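Local coordinates for pesticidal crystal protein Cry2Aa (Bacillus thuringiensis serovar kurstaki, PDB 1I5P), which promotes colloid-osmotic lysis of the larval midgut in dipteran and lepidopteran insects by binding to its epithelial cells, at residues N416-Y421 with S466-K471; E243-M248 with S271-Y276; A532-R537 with L605-T610. All coordinates share one frame; numbering follows the deposited sequence.

Contact 1: residues N416-Y421 with S466-K471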
loop_
_atom_site.group_PDB
_atom_site.type_symbol
_atom_site.label_atom_id
_atom_site.label_comp_id
_atom_site.label_asym_id
_atom_site.label_seq_id
_atom_site.Cartn_x
_atom_site.Cartn_y
_atom_site.Cartn_z
ATOM N N ASN A 416 8.596 -12.479 5.986
ATOM C CA ASN A 416 7.688 -11.537 5.355
ATOM C C ASN A 416 8.458 -10.624 4.421
ATOM O O ASN A 416 9.402 -9.952 4.822
ATOM C CB ASN A 416 6.961 -10.744 6.437
ATOM C CG ASN A 416 6.379 -11.650 7.503
ATOM O OD1 ASN A 416 5.422 -12.387 7.246
ATOM N ND2 ASN A 416 6.963 -11.619 8.702
ATOM N N TYR A 417 8.034 -10.607 3.164
ATOM C CA TYR A 417 8.699 -9.808 2.147
ATOM C C TYR A 417 7.836 -9.754 0.893
ATOM O O TYR A 417 7.132 -10.713 0.582
ATOM C CB TYR A 417 10.047 -10.455 1.808
ATOM C CG TYR A 417 10.687 -9.939 0.543
ATOM C CD1 TYR A 417 11.396 -8.741 0.543
ATOM C CD2 TYR A 417 10.551 -10.628 -0.670
ATOM C CE1 TYR A 417 11.952 -8.232 -0.624
ATOM C CE2 TYR A 417 11.103 -10.126 -1.847
ATOM C CZ TYR A 417 11.799 -8.927 -1.815
ATOM O OH TYR A 417 12.311 -8.400 -2.977
ATOM N N PHE A 418 7.881 -8.630 0.186
ATOM C CA PHE A 418 7.132 -8.468 -1.058
ATOM C C PHE A 418 8.020 -7.697 -2.032
ATOM O O PHE A 418 8.635 -6.704 -1.648
ATOM C CB PHE A 418 5.825 -7.698 -0.821
ATOM C CG PHE A 418 4.961 -8.282 0.263
ATOM C CD1 PHE A 418 5.117 -7.882 1.588
ATOM C CD2 PHE A 418 3.999 -9.244 -0.038
ATOM C CE1 PHE A 418 4.324 -8.428 2.605
ATOM C CE2 PHE A 418 3.201 -9.799 0.964
ATOM C CZ PHE A 418 3.364 -9.390 2.291
ATOM N N PRO A 419 8.090 -8.139 -3.302
ATOM C CA PRO A 419 8.914 -7.477 -4.322
ATOM C C PRO A 419 8.656 -5.983 -4.374
ATOM O O PRO A 419 7.502 -5.554 -4.347
ATOM C CB PRO A 419 8.496 -8.185 -5.614
ATOM C CG PRO A 419 8.208 -9.570 -5.131
ATOM C CD PRO A 419 7.373 -9.284 -3.892
ATOM N N ASP A 420 9.733 -5.202 -4.434
ATOM C CA ASP A 420 9.656 -3.736 -4.484
ATOM C C ASP A 420 9.063 -3.085 -3.236
ATOM O O ASP A 420 8.796 -1.879 -3.214
ATOM C CB ASP A 420 8.882 -3.289 -5.726
ATOM C CG ASP A 420 9.591 -3.671 -7.020
ATOM O OD1 ASP A 420 10.762 -3.268 -7.206
ATOM O OD2 ASP A 420 8.976 -4.375 -7.849
ATOM N N TYR A 421 8.849 -3.879 -2.194
ATOM C CA TYR A 421 8.337 -3.338 -0.941
ATOM C C TYR A 421 9.467 -3.314 0.062
ATOM O O TYR A 421 10.253 -4.260 0.150
ATOM C CB TYR A 421 7.201 -4.194 -0.369
ATOM C CG TYR A 421 5.841 -3.944 -0.983
ATOM C CD1 TYR A 421 5.533 -4.422 -2.256
ATOM C CD2 TYR A 421 4.846 -3.268 -0.273
ATOM C CE1 TYR A 421 4.278 -4.242 -2.809
ATOM C CE2 TYR A 421 3.577 -3.081 -0.820
ATOM C CZ TYR A 421 3.300 -3.572 -2.085
ATOM O OH TYR A 421 2.049 -3.394 -2.632
ATOM N N SER A 466 5.951 -5.963 10.961
ATOM C CA SER A 466 6.725 -5.252 9.950
ATOM C C SER A 466 5.751 -4.545 9.001
ATOM O O SER A 466 4.728 -5.110 8.605
ATOM C CB SER A 466 7.654 -6.210 9.186
ATOM O OG SER A 466 6.959 -7.311 8.636
ATOM N N VAL A 467 6.064 -3.292 8.681
ATOM C CA VAL A 467 5.239 -2.472 7.802
ATOM C C VAL A 467 5.943 -2.329 6.462
ATOM O O VAL A 467 6.997 -1.692 6.364
ATOM C CB VAL A 467 5.019 -1.066 8.402
ATOM C CG1 VAL A 467 3.959 -0.322 7.606
ATOM C CG2 VAL A 467 4.610 -1.180 9.869
ATOM N N HIS A 468 5.349 -2.920 5.433
ATOM C CA HIS A 468 5.926 -2.903 4.095
ATOM C C HIS A 468 5.257 -1.883 3.180
ATOM O O HIS A 468 4.026 -1.792 3.112
ATOM C CB HIS A 468 5.814 -4.300 3.481
ATOM C CG HIS A 468 6.361 -5.384 4.358
ATOM N ND1 HIS A 468 7.470 -6.129 4.024
ATOM C CD2 HIS A 468 5.950 -5.843 5.566
ATOM C CE1 HIS A 468 7.720 -7.000 4.987
ATOM N NE2 HIS A 468 6.809 -6.846 5.933
ATOM N N ASN A 469 6.079 -1.116 2.473
ATOM C CA ASN A 469 5.559 -0.107 1.567
ATOM C C ASN A 469 6.526 0.071 0.405
ATOM O O ASN A 469 7.732 -0.157 0.553
ATOM C CB ASN A 469 5.363 1.214 2.325
ATOM C CG ASN A 469 4.468 2.184 1.585
ATOM O OD1 ASN A 469 4.894 2.821 0.622
ATOM N ND2 ASN A 469 3.218 2.296 2.023
ATOM N N ARG A 470 5.996 0.479 -0.743
ATOM C CA ARG A 470 6.811 0.693 -1.929
ATOM C C ARG A 470 7.691 1.935 -1.823
ATOM O O ARG A 470 8.715 2.033 -2.507
ATOM C CB ARG A 470 5.923 0.827 -3.160
ATOM C CG ARG A 470 5.304 -0.472 -3.643
ATOM C CD ARG A 470 4.669 -0.271 -5.005
ATOM N NE ARG A 470 4.590 -1.520 -5.759
ATOM C CZ ARG A 470 3.540 -2.333 -5.769
ATOM N NH1 ARG A 470 2.459 -2.033 -5.064
ATOM N NH2 ARG A 470 3.571 -3.442 -6.493
ATOM N N LYS A 471 7.281 2.880 -0.979
ATOM C CA LYS A 471 8.018 4.127 -0.791
ATOM C C LYS A 471 9.524 3.938 -0.907
ATOM O O LYS A 471 10.110 3.124 -0.200
ATOM C CB LYS A 471 7.689 4.738 0.570
ATOM C CG LYS A 471 8.321 6.100 0.787
ATOM C CD LYS A 471 7.862 7.077 -0.289
ATOM C CE LYS A 471 8.349 8.487 0.002
ATOM N NZ LYS A 471 7.756 9.478 -0.942
HETATM O O HOH W 1 9.265 -6.214 1.822
HETATM O O HOH W 2 9.608 0.476 -4.608
#
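In the middle, beta-prism domain, a type II beta turn from Phe418 to Tyr421 packs against the end of strand 462-469 and the residue just beyond it, with His468 and Arg470 as main partners. The sequence suits the turn: Pro419 takes its second position, Asp420 accepts the positive phi of the third, and Tyr421 N bonds back to Phe418 O at 2.9 Å. Phe418 and His468 form a T-shaped pair, centroids 5.3 Å apart and planes at 89°. The phenyl edge points down on the imidazole, with Phe418 CE1 above the ring centre. Both imidazole nitrogens have partners that help fix the ring's rotation: His468 NE2 lies 2.7 Å from Ser466 OG, while ND1 shares a water with Phe418 N and Tyr421 O. Arg470 CG sits over the centre of the Tyr421 ring, a CH-pi contact of 4.0 Å to the centroid. The guanidinium lays its face over Tyr421 CE1, its plane turned 51° from the ring; Arg470 NH1 comes 2.8 Å from Tyr421 OH, but at an angle too poor for a hydrogen bond. Phe418 and Tyr421 both fill in between Leu250 of helix 238-259 and Leu275 of strand 275-278 in the three-stranded sheet.

Contact 2: residues E243-M248 with S271-Y276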
loop_
_atom_site.group_PDB
_atom_site.type_symbol
_atom_site.label_atom_id
_atom_site.label_comp_id
_atom_site.label_asym_id
_atom_site.label_seq_id
_atom_site.Cartn_x
_atom_site.Cartn_y
_atom_site.Cartn_z
ATOM N N GLU A 243 -3.267 -10.721 7.159
ATOM C CA GLU A 243 -3.149 -11.436 5.889
ATOM C C GLU A 243 -4.415 -11.294 5.054
ATOM O O GLU A 243 -4.356 -11.240 3.825
ATOM C CB GLU A 243 -2.866 -12.919 6.122
ATOM C CG GLU A 243 -1.544 -13.213 6.800
ATOM C CD GLU A 243 -0.860 -14.438 6.225
ATOM O OE1 GLU A 243 -1.557 -15.435 5.942
ATOM O OE2 GLU A 243 0.375 -14.406 6.057
ATOM N N PHE A 244 -5.563 -11.251 5.719
ATOM C CA PHE A 244 -6.811 -11.089 5.003
ATOM C C PHE A 244 -6.739 -9.755 4.269
ATOM O O PHE A 244 -7.120 -9.653 3.106
ATOM C CB PHE A 244 -7.997 -11.073 5.971
ATOM C CG PHE A 244 -9.326 -10.838 5.300
ATOM C CD1 PHE A 244 -9.952 -11.854 4.586
ATOM C CD2 PHE A 244 -9.942 -9.592 5.365
ATOM C CE1 PHE A 244 -11.172 -11.638 3.951
ATOM C CE2 PHE A 244 -11.165 -9.361 4.731
ATOM C CZ PHE A 244 -11.781 -10.388 4.020
ATOM N N ARG A 245 -6.246 -8.730 4.964
ATOM C CA ARG A 245 -6.125 -7.396 4.382
ATOM C C ARG A 245 -5.097 -7.384 3.258
ATOM O O ARG A 245 -5.346 -6.847 2.180
ATOM C CB ARG A 245 -5.716 -6.373 5.449
ATOM C CG ARG A 245 -5.398 -4.987 4.887
ATOM C CD ARG A 245 -5.052 -4.003 5.991
ATOM N NE ARG A 245 -4.673 -2.699 5.454
ATOM C CZ ARG A 245 -3.556 -2.463 4.771
ATOM N NH1 ARG A 245 -2.690 -3.439 4.536
ATOM N NH2 ARG A 245 -3.310 -1.244 4.312
ATOM N N THR A 246 -3.940 -7.979 3.524
ATOM C CA THR A 246 -2.876 -8.039 2.536
ATOM C C THR A 246 -3.359 -8.710 1.266
ATOM O O THR A 246 -3.158 -8.192 0.164
ATOM C CB THR A 246 -1.661 -8.807 3.078
ATOM O OG1 THR A 246 -1.018 -8.013 4.083
ATOM C CG2 THR A 246 -0.676 -9.122 1.964
ATOM N N TYR A 247 -4.007 -9.860 1.425
ATOM C CA TYR A 247 -4.514 -10.604 0.287
ATOM C C TYR A 247 -5.423 -9.724 -0.573
ATOM O O TYR A 247 -5.251 -9.645 -1.790
ATOM C CB TYR A 247 -5.288 -11.845 0.752
ATOM C CG TYR A 247 -5.567 -12.808 -0.376
ATOM C CD1 TYR A 247 -4.732 -13.906 -0.613
ATOM C CD2 TYR A 247 -6.624 -12.583 -1.258
ATOM C CE1 TYR A 247 -4.944 -14.750 -1.707
ATOM C CE2 TYR A 247 -6.841 -13.416 -2.352
ATOM C CZ TYR A 247 -5.998 -14.494 -2.571
ATOM O OH TYR A 247 -6.197 -15.292 -3.679
ATOM N N MET A 248 -6.386 -9.057 0.057
ATOM C CA MET A 248 -7.315 -8.189 -0.670
ATOM C C MET A 248 -6.671 -6.905 -1.196
ATOM O O MET A 248 -7.054 -6.396 -2.251
ATOM C CB MET A 248 -8.515 -7.845 0.216
ATOM C CG MET A 248 -9.443 -9.034 0.492
ATOM S SD MET A 248 -10.142 -9.741 -1.028
ATOM C CE MET A 248 -10.431 -11.465 -0.532
ATOM N N SER A 271 4.209 6.091 -3.563
ATOM C CA SER A 271 3.946 5.087 -2.541
ATOM C C SER A 271 2.479 4.701 -2.533
ATOM O O SER A 271 1.635 5.416 -3.073
ATOM C CB SER A 271 4.348 5.617 -1.162
ATOM O OG SER A 271 3.594 6.766 -0.829
ATOM N N GLY A 272 2.183 3.561 -1.921
ATOM C CA GLY A 272 0.811 3.102 -1.846
ATOM C C GLY A 272 0.465 2.694 -0.431
ATOM O O GLY A 272 1.122 3.108 0.517
ATOM N N ALA A 273 -0.570 1.880 -0.285
ATOM C CA ALA A 273 -0.980 1.417 1.030
ATOM C C ALA A 273 0.067 0.474 1.600
ATOM O O ALA A 273 0.815 -0.164 0.855
ATOM C CB ALA A 273 -2.316 0.699 0.937
ATOM N N ASN A 274 0.134 0.394 2.923
ATOM C CA ASN A 274 1.080 -0.504 3.569
ATOM C C ASN A 274 0.549 -1.923 3.526
ATOM O O ASN A 274 -0.618 -2.154 3.221
ATOM C CB ASN A 274 1.261 -0.147 5.048
ATOM C CG ASN A 274 1.917 1.197 5.265
ATOM O OD1 ASN A 274 2.881 1.554 4.593
ATOM N ND2 ASN A 274 1.401 1.946 6.237
ATOM N N LEU A 275 1.430 -2.866 3.834
ATOM C CA LEU A 275 1.077 -4.276 3.943
ATOM C C LEU A 275 1.667 -4.592 5.311
ATOM O O LEU A 275 2.855 -4.381 5.526
ATOM C CB LEU A 275 1.768 -5.124 2.865
ATOM C CG LEU A 275 1.349 -4.921 1.404
ATOM C CD1 LEU A 275 2.091 -5.916 0.530
ATOM C CD2 LEU A 275 -0.157 -5.107 1.260
ATOM N N TYR A 276 0.842 -5.058 6.244
ATOM C CA TYR A 276 1.334 -5.374 7.582
ATOM C C TYR A 276 1.474 -6.865 7.784
ATOM O O TYR A 276 0.607 -7.641 7.386
ATOM C CB TYR A 276 0.397 -4.834 8.661
ATOM C CG TYR A 276 -0.016 -3.406 8.454
ATOM C CD1 TYR A 276 -1.171 -3.091 7.740
ATOM C CD2 TYR A 276 0.753 -2.363 8.966
ATOM C CE1 TYR A 276 -1.552 -1.762 7.549
ATOM C CE2 TYR A 276 0.385 -1.037 8.775
ATOM C CZ TYR A 276 -0.762 -0.741 8.073
ATOM O OH TYR A 276 -1.112 0.581 7.907
HETATM O O HOH W 3 -1.832 -6.187 5.710
HETATM O O HOH W 4 -0.001 -9.811 5.795
#
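Arg245, on helix 238-259 of the N-terminal helical bundle, reaches across to Asn274 and Tyr276, in strand 275-278 of the middle domain and the loop before it. The hydrogen bonds come first. Arg245 NH1 (2.8 Å) and NH2 (3.0 Å) both grip Asn274 O end-on. The oxygen lies in the guanidinium plane, but both nitrogens stand above the same face of the carbonyl plane, NH1 by 38°. A chain extended from CG to NE gives arginine the length for this reach.

Flat groups meet next. Tyr276 brings its ring edge over the guanidinium, CE1 standing 3.5 Å from Arg245 CZ with the planes 62° apart. Phe249, from the same helix, adds a cation-pi contact to the arginine.

Two waters bridge the segments beside them. One accepts from Arg245 NH1, Thr246 OG1 and Tyr276 N; the second donates to Thr246 OG1 and to Tyr276 O. Thr246 OG1 is also paired with Leu242 O of its own helix, which competes with the first water for the single hydroxyl proton. Threonine's other branch serves apolar packing, CG2 lying 4.1 Å from Leu275 CD2.

For the buried arginine, Asn274 O, a water and the cation-pi partner Phe249 probably stabilise its charge, while the edge of Tyr276 only covers a face of the guanidinium; the backbone N and O of Tyr276 reach Thr246 through two waters.

Contact 3: residues A532-R537 with L605-T610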
loop_
_atom_site.group_PDB
_atom_site.type_symbol
_atom_site.label_atom_id
_atom_site.label_comp_id
_atom_site.label_asym_id
_atom_site.label_seq_id
_atom_site.Cartn_x
_atom_site.Cartn_y
_atom_site.Cartn_z
ATOM N N ALA A 532 0.332 21.188 8.044
ATOM C CA ALA A 532 1.153 20.018 7.785
ATOM C C ALA A 532 2.231 20.437 6.790
ATOM O O ALA A 532 1.927 20.880 5.679
ATOM C CB ALA A 532 0.299 18.886 7.198
ATOM N N ARG A 533 3.490 20.320 7.194
ATOM C CA ARG A 533 4.586 20.686 6.314
ATOM C C ARG A 533 5.233 19.474 5.668
ATOM O O ARG A 533 5.467 18.461 6.322
ATOM C CB ARG A 533 5.662 21.469 7.070
ATOM C CG ARG A 533 6.996 21.509 6.315
ATOM C CD ARG A 533 7.956 22.532 6.875
ATOM N NE ARG A 533 7.467 23.890 6.661
ATOM C CZ ARG A 533 8.134 24.985 7.006
ATOM N NH1 ARG A 533 9.324 24.885 7.585
ATOM N NH2 ARG A 533 7.618 26.181 6.758
ATOM N N TYR A 534 5.535 19.603 4.382
ATOM C CA TYR A 534 6.190 18.551 3.619
ATOM C C TYR A 534 7.416 19.146 2.944
ATOM O O TYR A 534 7.426 20.321 2.575
ATOM C CB TYR A 534 5.239 17.981 2.567
ATOM C CG TYR A 534 3.975 17.422 3.166
ATOM C CD1 TYR A 534 2.913 18.255 3.499
ATOM C CD2 TYR A 534 3.869 16.068 3.470
ATOM C CE1 TYR A 534 1.775 17.758 4.128
ATOM C CE2 TYR A 534 2.735 15.559 4.098
ATOM C CZ TYR A 534 1.697 16.412 4.427
ATOM O OH TYR A 534 0.598 15.921 5.086
ATOM N N THR A 535 8.455 18.332 2.796
ATOM C CA THR A 535 9.685 18.789 2.166
ATOM C C THR A 535 10.081 17.861 1.027
ATOM O O THR A 535 10.090 16.634 1.177
ATOM C CB THR A 535 10.835 18.861 3.184
ATOM O OG1 THR A 535 10.420 19.646 4.304
ATOM C CG2 THR A 535 12.071 19.509 2.551
ATOM N N LEU A 536 10.421 18.457 -0.108
ATOM C CA LEU A 536 10.797 17.681 -1.275
ATOM C C LEU A 536 12.044 18.244 -1.953
ATOM O O LEU A 536 12.343 19.439 -1.848
ATOM C CB LEU A 536 9.628 17.659 -2.262
ATOM C CG LEU A 536 9.275 18.990 -2.927
ATOM C CD1 LEU A 536 9.972 19.056 -4.274
ATOM C CD2 LEU A 536 7.772 19.119 -3.118
ATOM N N ARG A 537 12.761 17.368 -2.654
ATOM C CA ARG A 537 13.969 17.742 -3.374
ATOM C C ARG A 537 13.542 18.025 -4.813
ATOM O O ARG A 537 13.221 17.098 -5.561
ATOM C CB ARG A 537 14.973 16.585 -3.337
ATOM C CG ARG A 537 16.339 16.914 -3.913
ATOM C CD ARG A 537 17.065 17.906 -3.030
ATOM N NE ARG A 537 18.402 18.211 -3.522
ATOM C CZ ARG A 537 19.273 18.978 -2.876
ATOM N NH1 ARG A 537 18.946 19.514 -1.707
ATOM N NH2 ARG A 537 20.465 19.213 -3.402
ATOM N N LEU A 605 6.514 22.617 1.549
ATOM C CA LEU A 605 5.129 22.769 1.134
ATOM C C LEU A 605 4.287 22.793 2.394
ATOM O O LEU A 605 4.172 21.776 3.082
ATOM C CB LEU A 605 4.694 21.591 0.256
ATOM C CG LEU A 605 3.185 21.421 0.034
ATOM C CD1 LEU A 605 2.634 22.613 -0.737
ATOM C CD2 LEU A 605 2.917 20.125 -0.724
ATOM N N ASP A 606 3.712 23.947 2.711
ATOM C CA ASP A 606 2.879 24.058 3.901
ATOM C C ASP A 606 1.409 24.037 3.531
ATOM O O ASP A 606 0.946 24.834 2.719
ATOM C CB ASP A 606 3.205 25.338 4.677
ATOM C CG ASP A 606 4.603 25.329 5.255
ATOM O OD1 ASP A 606 5.036 24.265 5.745
ATOM O OD2 ASP A 606 5.267 26.390 5.229
ATOM N N ILE A 607 0.688 23.094 4.121
ATOM C CA ILE A 607 -0.736 22.955 3.873
ATOM C C ILE A 607 -1.496 23.268 5.159
ATOM O O ILE A 607 -1.476 22.488 6.113
ATOM C CB ILE A 607 -1.076 21.524 3.396
ATOM C CG1 ILE A 607 -0.276 21.199 2.125
ATOM C CG2 ILE A 607 -2.561 21.406 3.121
ATOM C CD1 ILE A 607 -0.542 19.814 1.538
ATOM N N ASN A 608 -2.151 24.426 5.182
ATOM C CA ASN A 608 -2.916 24.852 6.344
ATOM C C ASN A 608 -4.406 24.709 6.087
ATOM O O ASN A 608 -4.921 25.154 5.062
ATOM C CB ASN A 608 -2.573 26.298 6.706
ATOM C CG ASN A 608 -3.474 26.859 7.792
ATOM O OD1 ASN A 608 -4.576 27.336 7.519
ATOM N ND2 ASN A 608 -3.014 26.791 9.033
ATOM N N VAL A 609 -5.101 24.084 7.028
ATOM C CA VAL A 609 -6.524 23.867 6.871
ATOM C C VAL A 609 -7.365 24.524 7.951
ATOM O O VAL A 609 -7.092 24.400 9.146
ATOM C CB VAL A 609 -6.852 22.356 6.835
ATOM C CG1 VAL A 609 -8.359 22.151 6.731
ATOM C CG2 VAL A 609 -6.147 21.702 5.654
ATOM N N THR A 610 -8.392 25.231 7.499
ATOM C CA THR A 610 -9.327 25.907 8.379
ATOM C C THR A 610 -10.603 25.084 8.321
ATOM O O THR A 610 -11.155 24.878 7.241
ATOM C CB THR A 610 -9.635 27.331 7.876
ATOM O OG1 THR A 610 -8.422 28.092 7.821
ATOM C CG2 THR A 610 -10.624 28.022 8.800
#
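Ala532, Arg533 and Tyr534 pair with Ile607, Asp606 and Leu605 in an antiparallel ladder of the C-terminal domain, a lectin-like beta sandwich of jelly-roll type. The two strand segments run at 161° to one another. Ala532 with Ile607 and Tyr534 with Leu605 are hydrogen-bonded pairs, each joined in both directions; Ala532 N to Ile607 O is 2.9 Å and Leu605 N to Tyr534 O 2.7 Å. Between them Arg533 and Asp606 form the non-hydrogen-bonded pair, their CA atoms 4.5 Å apart.

That pair turns its side chains to the same, partly exposed face, where opposite charges suit each other. They form a side-on salt bridge, one nitrogen to each carboxylate oxygen: Arg533 NE meets OD1 of Asp606 at 2.6 Å, and NH2 meets OD2 of Asp606 at 2.8 Å. Each oxygen uses its syn lone pair, and the guanidinium and carboxylate planes are only 16° apart, so two bonds fix the flat groups against twisting. A bend at chi3 (-67°) swings NE round to OD1, and the two side chains lie side by side, pointing the same way.

The other face is apolar. Ile607 CD1 approaches Tyr534 CE1 at 4.0 Å, obliquely to the ring, while Leu605 CB lies 4.3 Å from Tyr534 CB. Tyrosine suits this place because its ring fills the core while its hydroxyl still finds a partner, Pro498 O.

Farther out, Tyr534 packs on Leu523, Leu619 and Ile622, and Ala532 on Phe525, from strands 522-525 and 617-626 of another sheet. Within their own sheet, strand 602-610 also pairs with strand 555-561, and Arg533 makes backbone bonds to Gln503 of strand 503-504 and to Thr502 just before it. Back in the ladder, Arg533 CA makes a CA-H...O contact of 3.4 Å with Leu605 O.

In the fold
Along the chain contact 2 closes first, then contact 1, then contact 3. Contacts 1 and 2 adjoin, with centres 9 Å apart, and reach the same three-stranded antiparallel sheet through neighbouring strands 462-469 and 275-278. Asn469 ND2 of contact 1 probably donates to Asn274 OD1 and Gly272 O of contact 2, joining a strand end to a loop. Both contacts also lean on helix 238-259, contact 1 through Leu250 and contact 2 through residues 245-246. Contact 3 is apart, its centre about 26 Å from that of contact 1 and 27 Å from that of contact 2. Contacts 1 and 2 thus lie where the helical and middle domains meet, and contact 3 inside the C-terminal domain.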